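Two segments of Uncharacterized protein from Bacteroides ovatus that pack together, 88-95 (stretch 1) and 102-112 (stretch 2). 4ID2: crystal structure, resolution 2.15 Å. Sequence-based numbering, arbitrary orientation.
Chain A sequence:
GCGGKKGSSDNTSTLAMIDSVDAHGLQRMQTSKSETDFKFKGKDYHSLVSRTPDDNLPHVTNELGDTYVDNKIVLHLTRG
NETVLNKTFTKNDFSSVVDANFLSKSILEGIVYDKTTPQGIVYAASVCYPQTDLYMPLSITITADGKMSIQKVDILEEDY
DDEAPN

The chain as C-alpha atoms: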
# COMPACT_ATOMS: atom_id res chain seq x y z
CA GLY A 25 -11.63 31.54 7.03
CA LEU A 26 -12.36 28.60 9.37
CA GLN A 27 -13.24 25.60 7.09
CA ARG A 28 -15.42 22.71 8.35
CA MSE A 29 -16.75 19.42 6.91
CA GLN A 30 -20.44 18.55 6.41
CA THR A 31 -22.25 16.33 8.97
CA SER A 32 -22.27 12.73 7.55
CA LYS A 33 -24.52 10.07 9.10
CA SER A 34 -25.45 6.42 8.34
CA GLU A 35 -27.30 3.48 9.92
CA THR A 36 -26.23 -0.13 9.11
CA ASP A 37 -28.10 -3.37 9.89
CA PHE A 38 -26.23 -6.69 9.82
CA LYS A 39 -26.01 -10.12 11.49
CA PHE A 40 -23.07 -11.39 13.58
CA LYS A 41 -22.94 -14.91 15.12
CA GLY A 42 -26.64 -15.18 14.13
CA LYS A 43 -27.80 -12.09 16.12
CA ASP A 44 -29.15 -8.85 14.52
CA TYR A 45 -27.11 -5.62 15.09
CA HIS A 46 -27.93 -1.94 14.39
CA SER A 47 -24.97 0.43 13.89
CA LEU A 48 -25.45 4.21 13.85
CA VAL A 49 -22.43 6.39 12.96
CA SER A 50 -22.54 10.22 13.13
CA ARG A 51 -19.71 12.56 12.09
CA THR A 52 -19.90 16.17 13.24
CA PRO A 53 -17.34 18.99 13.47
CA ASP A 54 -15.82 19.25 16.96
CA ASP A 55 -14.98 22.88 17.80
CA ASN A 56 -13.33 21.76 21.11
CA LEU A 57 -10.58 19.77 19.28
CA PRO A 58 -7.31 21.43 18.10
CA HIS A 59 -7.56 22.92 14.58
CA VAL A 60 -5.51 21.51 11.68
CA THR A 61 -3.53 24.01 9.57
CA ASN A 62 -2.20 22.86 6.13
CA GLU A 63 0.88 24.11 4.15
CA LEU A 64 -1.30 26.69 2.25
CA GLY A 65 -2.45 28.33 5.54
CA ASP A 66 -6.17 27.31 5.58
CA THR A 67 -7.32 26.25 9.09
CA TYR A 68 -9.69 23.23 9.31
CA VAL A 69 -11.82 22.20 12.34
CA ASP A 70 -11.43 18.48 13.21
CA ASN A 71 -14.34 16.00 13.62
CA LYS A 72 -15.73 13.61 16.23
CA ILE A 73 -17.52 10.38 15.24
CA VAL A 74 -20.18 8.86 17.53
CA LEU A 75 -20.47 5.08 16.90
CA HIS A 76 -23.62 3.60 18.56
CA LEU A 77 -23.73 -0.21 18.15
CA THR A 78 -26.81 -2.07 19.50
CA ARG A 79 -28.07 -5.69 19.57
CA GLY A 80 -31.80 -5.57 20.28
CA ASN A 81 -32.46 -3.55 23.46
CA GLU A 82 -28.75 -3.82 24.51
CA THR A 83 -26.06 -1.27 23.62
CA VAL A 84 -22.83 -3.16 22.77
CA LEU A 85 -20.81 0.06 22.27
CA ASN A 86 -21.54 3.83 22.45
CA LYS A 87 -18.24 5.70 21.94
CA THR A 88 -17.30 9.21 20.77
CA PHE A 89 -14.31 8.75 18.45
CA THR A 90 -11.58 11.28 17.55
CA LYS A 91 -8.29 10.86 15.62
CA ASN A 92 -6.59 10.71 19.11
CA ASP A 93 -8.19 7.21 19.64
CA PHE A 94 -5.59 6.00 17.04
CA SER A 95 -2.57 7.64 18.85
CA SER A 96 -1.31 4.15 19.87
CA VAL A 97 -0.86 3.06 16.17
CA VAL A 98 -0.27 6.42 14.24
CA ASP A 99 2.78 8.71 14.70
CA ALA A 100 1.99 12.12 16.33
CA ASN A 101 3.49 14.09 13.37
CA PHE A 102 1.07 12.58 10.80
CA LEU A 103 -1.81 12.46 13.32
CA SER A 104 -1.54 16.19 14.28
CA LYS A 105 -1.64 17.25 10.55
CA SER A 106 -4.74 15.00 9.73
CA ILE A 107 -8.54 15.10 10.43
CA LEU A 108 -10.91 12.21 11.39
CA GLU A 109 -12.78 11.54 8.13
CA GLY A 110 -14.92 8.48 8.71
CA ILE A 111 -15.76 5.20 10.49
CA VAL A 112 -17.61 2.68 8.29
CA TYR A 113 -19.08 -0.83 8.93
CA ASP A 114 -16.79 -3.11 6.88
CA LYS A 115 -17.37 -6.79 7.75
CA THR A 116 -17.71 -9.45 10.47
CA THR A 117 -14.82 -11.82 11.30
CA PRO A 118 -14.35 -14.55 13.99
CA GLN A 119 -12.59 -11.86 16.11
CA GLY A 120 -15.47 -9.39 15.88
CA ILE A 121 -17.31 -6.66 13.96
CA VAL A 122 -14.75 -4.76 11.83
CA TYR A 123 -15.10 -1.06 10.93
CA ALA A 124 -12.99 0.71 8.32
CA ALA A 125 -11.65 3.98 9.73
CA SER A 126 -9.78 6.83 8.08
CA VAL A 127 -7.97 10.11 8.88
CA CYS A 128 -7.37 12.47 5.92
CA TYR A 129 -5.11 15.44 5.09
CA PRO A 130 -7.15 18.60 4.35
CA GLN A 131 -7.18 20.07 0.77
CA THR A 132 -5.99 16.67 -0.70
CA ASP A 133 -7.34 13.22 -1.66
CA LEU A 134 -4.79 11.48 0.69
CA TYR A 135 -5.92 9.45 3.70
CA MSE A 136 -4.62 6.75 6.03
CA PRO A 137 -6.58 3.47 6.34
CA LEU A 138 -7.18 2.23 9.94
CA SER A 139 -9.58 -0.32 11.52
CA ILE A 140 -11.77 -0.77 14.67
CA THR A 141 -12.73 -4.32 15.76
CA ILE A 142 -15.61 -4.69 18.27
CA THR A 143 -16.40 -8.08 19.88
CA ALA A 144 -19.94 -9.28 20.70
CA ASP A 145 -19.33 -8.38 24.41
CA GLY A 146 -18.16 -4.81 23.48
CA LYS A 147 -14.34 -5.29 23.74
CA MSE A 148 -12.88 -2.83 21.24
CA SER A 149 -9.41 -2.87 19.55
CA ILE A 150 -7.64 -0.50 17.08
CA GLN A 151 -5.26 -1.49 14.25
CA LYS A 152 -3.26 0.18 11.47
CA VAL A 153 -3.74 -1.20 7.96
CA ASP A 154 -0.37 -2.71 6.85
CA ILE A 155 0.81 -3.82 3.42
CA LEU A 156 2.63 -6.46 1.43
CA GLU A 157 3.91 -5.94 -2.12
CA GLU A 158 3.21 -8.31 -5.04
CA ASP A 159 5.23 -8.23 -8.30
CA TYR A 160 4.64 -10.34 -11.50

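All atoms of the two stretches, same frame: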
# COMPACT_ATOMS: atom_id res chain seq x y z
N THR A 88 -17.62 8.02 21.55
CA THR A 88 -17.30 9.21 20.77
C THR A 88 -15.86 9.02 20.33
O THR A 88 -14.97 8.91 21.17
CB THR A 88 -17.52 10.49 21.56
OG1 THR A 88 -18.90 10.57 21.93
CG2 THR A 88 -17.13 11.74 20.76
N PHE A 89 -15.64 8.93 19.01
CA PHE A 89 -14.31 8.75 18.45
C PHE A 89 -13.70 10.06 17.97
O PHE A 89 -14.41 10.91 17.44
CB PHE A 89 -14.31 7.77 17.26
CG PHE A 89 -14.30 6.31 17.65
CD1 PHE A 89 -13.11 5.66 17.91
CD2 PHE A 89 -15.47 5.59 17.73
CE1 PHE A 89 -13.10 4.32 18.27
CE2 PHE A 89 -15.45 4.23 18.06
CZ PHE A 89 -14.27 3.61 18.33
N THR A 90 -12.38 10.18 18.10
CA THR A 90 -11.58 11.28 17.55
C THR A 90 -10.32 10.65 16.98
O THR A 90 -10.02 9.50 17.30
CB THR A 90 -11.27 12.37 18.60
OG1 THR A 90 -10.36 11.87 19.57
CG2 THR A 90 -12.51 12.90 19.27
N LYS A 91 -9.55 11.39 16.17
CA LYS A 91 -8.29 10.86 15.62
C LYS A 91 -7.32 10.43 16.75
O LYS A 91 -6.50 9.53 16.54
CB LYS A 91 -7.63 11.88 14.68
CG LYS A 91 -7.15 13.16 15.36
CD LYS A 91 -6.52 14.11 14.37
CE LYS A 91 -5.92 15.30 15.08
NZ LYS A 91 -5.76 16.46 14.17
N ASN A 92 -7.44 11.02 17.96
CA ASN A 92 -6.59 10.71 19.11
C ASN A 92 -6.81 9.27 19.62
O ASN A 92 -5.89 8.73 20.24
CB ASN A 92 -6.78 11.73 20.22
CG ASN A 92 -6.64 13.15 19.73
OD1 ASN A 92 -7.62 13.90 19.67
ND2 ASN A 92 -5.46 13.51 19.25
N ASP A 93 -7.95 8.63 19.30
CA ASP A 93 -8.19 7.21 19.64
C ASP A 93 -7.24 6.27 18.89
O ASP A 93 -7.17 5.09 19.25
CB ASP A 93 -9.64 6.80 19.32
CG ASP A 93 -10.63 7.36 20.30
OD1 ASP A 93 -10.67 6.87 21.44
OD2 ASP A 93 -11.33 8.32 19.94
N PHE A 94 -6.55 6.76 17.84
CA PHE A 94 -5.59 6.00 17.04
C PHE A 94 -4.14 6.43 17.35
O PHE A 94 -3.24 6.06 16.60
CB PHE A 94 -5.91 6.20 15.55
CG PHE A 94 -7.34 5.85 15.18
CD1 PHE A 94 -8.36 6.78 15.28
CD2 PHE A 94 -7.67 4.57 14.74
CE1 PHE A 94 -9.68 6.45 14.97
CE2 PHE A 94 -8.99 4.24 14.43
CZ PHE A 94 -9.99 5.18 14.55
N SER A 95 -3.91 7.17 18.45
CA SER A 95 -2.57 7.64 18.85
C SER A 95 -1.61 6.49 19.16
O SER A 95 -0.40 6.66 19.02
CB SER A 95 -2.66 8.57 20.06
OG SER A 95 -3.20 7.91 21.19
N PHE A 102 2.12 12.80 11.80
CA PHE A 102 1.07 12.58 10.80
C PHE A 102 -0.32 12.78 11.40
O PHE A 102 -1.21 13.31 10.73
CB PHE A 102 1.18 11.16 10.21
N LEU A 103 -0.52 12.36 12.65
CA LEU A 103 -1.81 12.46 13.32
C LEU A 103 -2.21 13.92 13.58
O LEU A 103 -3.36 14.27 13.35
CB LEU A 103 -1.82 11.66 14.63
CG LEU A 103 -3.18 11.25 15.18
CD1 LEU A 103 -3.95 10.39 14.19
CD2 LEU A 103 -3.01 10.51 16.48
N SER A 104 -1.26 14.77 14.02
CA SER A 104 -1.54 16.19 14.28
C SER A 104 -1.95 16.95 12.99
O SER A 104 -2.82 17.81 13.06
CB SER A 104 -0.33 16.87 14.91
OG SER A 104 0.83 16.72 14.10
N LYS A 105 -1.34 16.60 11.84
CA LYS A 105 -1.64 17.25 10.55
C LYS A 105 -2.89 16.67 9.83
O LYS A 105 -3.23 17.18 8.76
CB LYS A 105 -0.43 17.12 9.60
CG LYS A 105 0.85 17.78 10.08
CD LYS A 105 2.01 17.47 9.14
CE LYS A 105 3.33 18.04 9.60
NZ LYS A 105 4.43 17.73 8.65
N SER A 106 -3.58 15.65 10.39
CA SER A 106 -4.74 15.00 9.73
C SER A 106 -6.07 15.28 10.46
O SER A 106 -6.05 15.74 11.59
CB SER A 106 -4.52 13.49 9.67
OG SER A 106 -4.76 12.85 10.91
N ILE A 107 -7.21 14.94 9.82
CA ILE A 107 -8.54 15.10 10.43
C ILE A 107 -9.32 13.78 10.34
O ILE A 107 -9.22 13.09 9.32
CB ILE A 107 -9.36 16.28 9.83
CG1 ILE A 107 -9.54 16.16 8.32
CG2 ILE A 107 -8.72 17.62 10.21
CD1 ILE A 107 -10.55 17.14 7.75
N LEU A 108 -10.10 13.43 11.39
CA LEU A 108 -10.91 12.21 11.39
C LEU A 108 -11.95 12.35 10.29
O LEU A 108 -12.75 13.29 10.32
CB LEU A 108 -11.56 11.96 12.76
CG LEU A 108 -12.38 10.66 12.88
CD1 LEU A 108 -11.52 9.43 12.63
CD2 LEU A 108 -13.05 10.56 14.23
N GLU A 109 -11.91 11.47 9.30
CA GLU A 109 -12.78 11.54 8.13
C GLU A 109 -13.99 10.65 8.25
O GLU A 109 -15.07 11.06 7.84
CB GLU A 109 -11.99 11.12 6.87
CG GLU A 109 -12.71 11.42 5.56
CD GLU A 109 -12.04 10.90 4.30
OE1 GLU A 109 -11.37 9.84 4.36
OE2 GLU A 109 -12.22 11.53 3.23
N GLY A 110 -13.81 9.41 8.67
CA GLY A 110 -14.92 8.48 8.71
C GLY A 110 -14.65 7.17 9.41
O GLY A 110 -13.50 6.76 9.56
N ILE A 111 -15.74 6.53 9.87
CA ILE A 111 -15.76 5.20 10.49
C ILE A 111 -16.94 4.50 9.83
O ILE A 111 -18.05 5.03 9.86
CB ILE A 111 -15.81 5.24 12.05
CG1 ILE A 111 -14.49 5.83 12.62
CG2 ILE A 111 -16.06 3.83 12.60
CD1 ILE A 111 -14.50 6.21 14.13
N VAL A 112 -16.67 3.37 9.16
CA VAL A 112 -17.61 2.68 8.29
C VAL A 112 -17.71 1.19 8.61
O VAL A 112 -16.68 0.54 8.58
CB VAL A 112 -17.03 2.88 6.85
CG1 VAL A 112 -17.64 1.93 5.83
CG2 VAL A 112 -17.13 4.34 6.40
O HOH W 1 -4.40 19.05 15.30

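Lys91 is the centre of this contact, which buries 491 Å² over both sides, and its rotamer explains how. Chi1 is p (66°) and the next three torsions are all t, so the chain runs out nearly straight toward the backbone carbonyls of Ser104 and Ser106, with 120 Å² of the residue covered. Lys91 NZ donates to Ser106 O at 2.7 Å and, weakly, to Ser104 O at 3.4 Å. A water bridges the latter pair, accepting from Lys91 NZ at 3.1 Å and donating to Ser104 O at 3.0 Å. A long, flexible cation suits this place, since its methylenes cross buried apolar surface (Lys91 CB to Leu103 CD1, 4.0 Å) before the charge reaches its acceptors.

The remaining contacts are mostly van der Waals packing. Leu103 (93 Å² covered) and Leu108 (78 Å²) share the t,p rotamer; both are buried and point toward stretch 1, where branched methyls suit close packing. Leu103 CD2 lies 3.7 Å from Ser95 CA, while the branches of Leu108 diverge: Leu108 CD2 sits 3.5 Å from the carbonyl oxygen Phe89 O and Leu108 CD1 4.2 Å from Phe94 CE1. The CA-to-CB bond of Phe89 points toward stretch 2, leaving Phe89 CB 3.5 Å from Ile111 CD1; chi1 (m) then sets the ring. Ile111 (m,t) extends that methyl to meet it.

Stretch 1 braces its own turn: Thr90 N donates to Asp93 OD2 (2.8 Å, 163°), and Asp93 N to Thr90 O (3.0 Å).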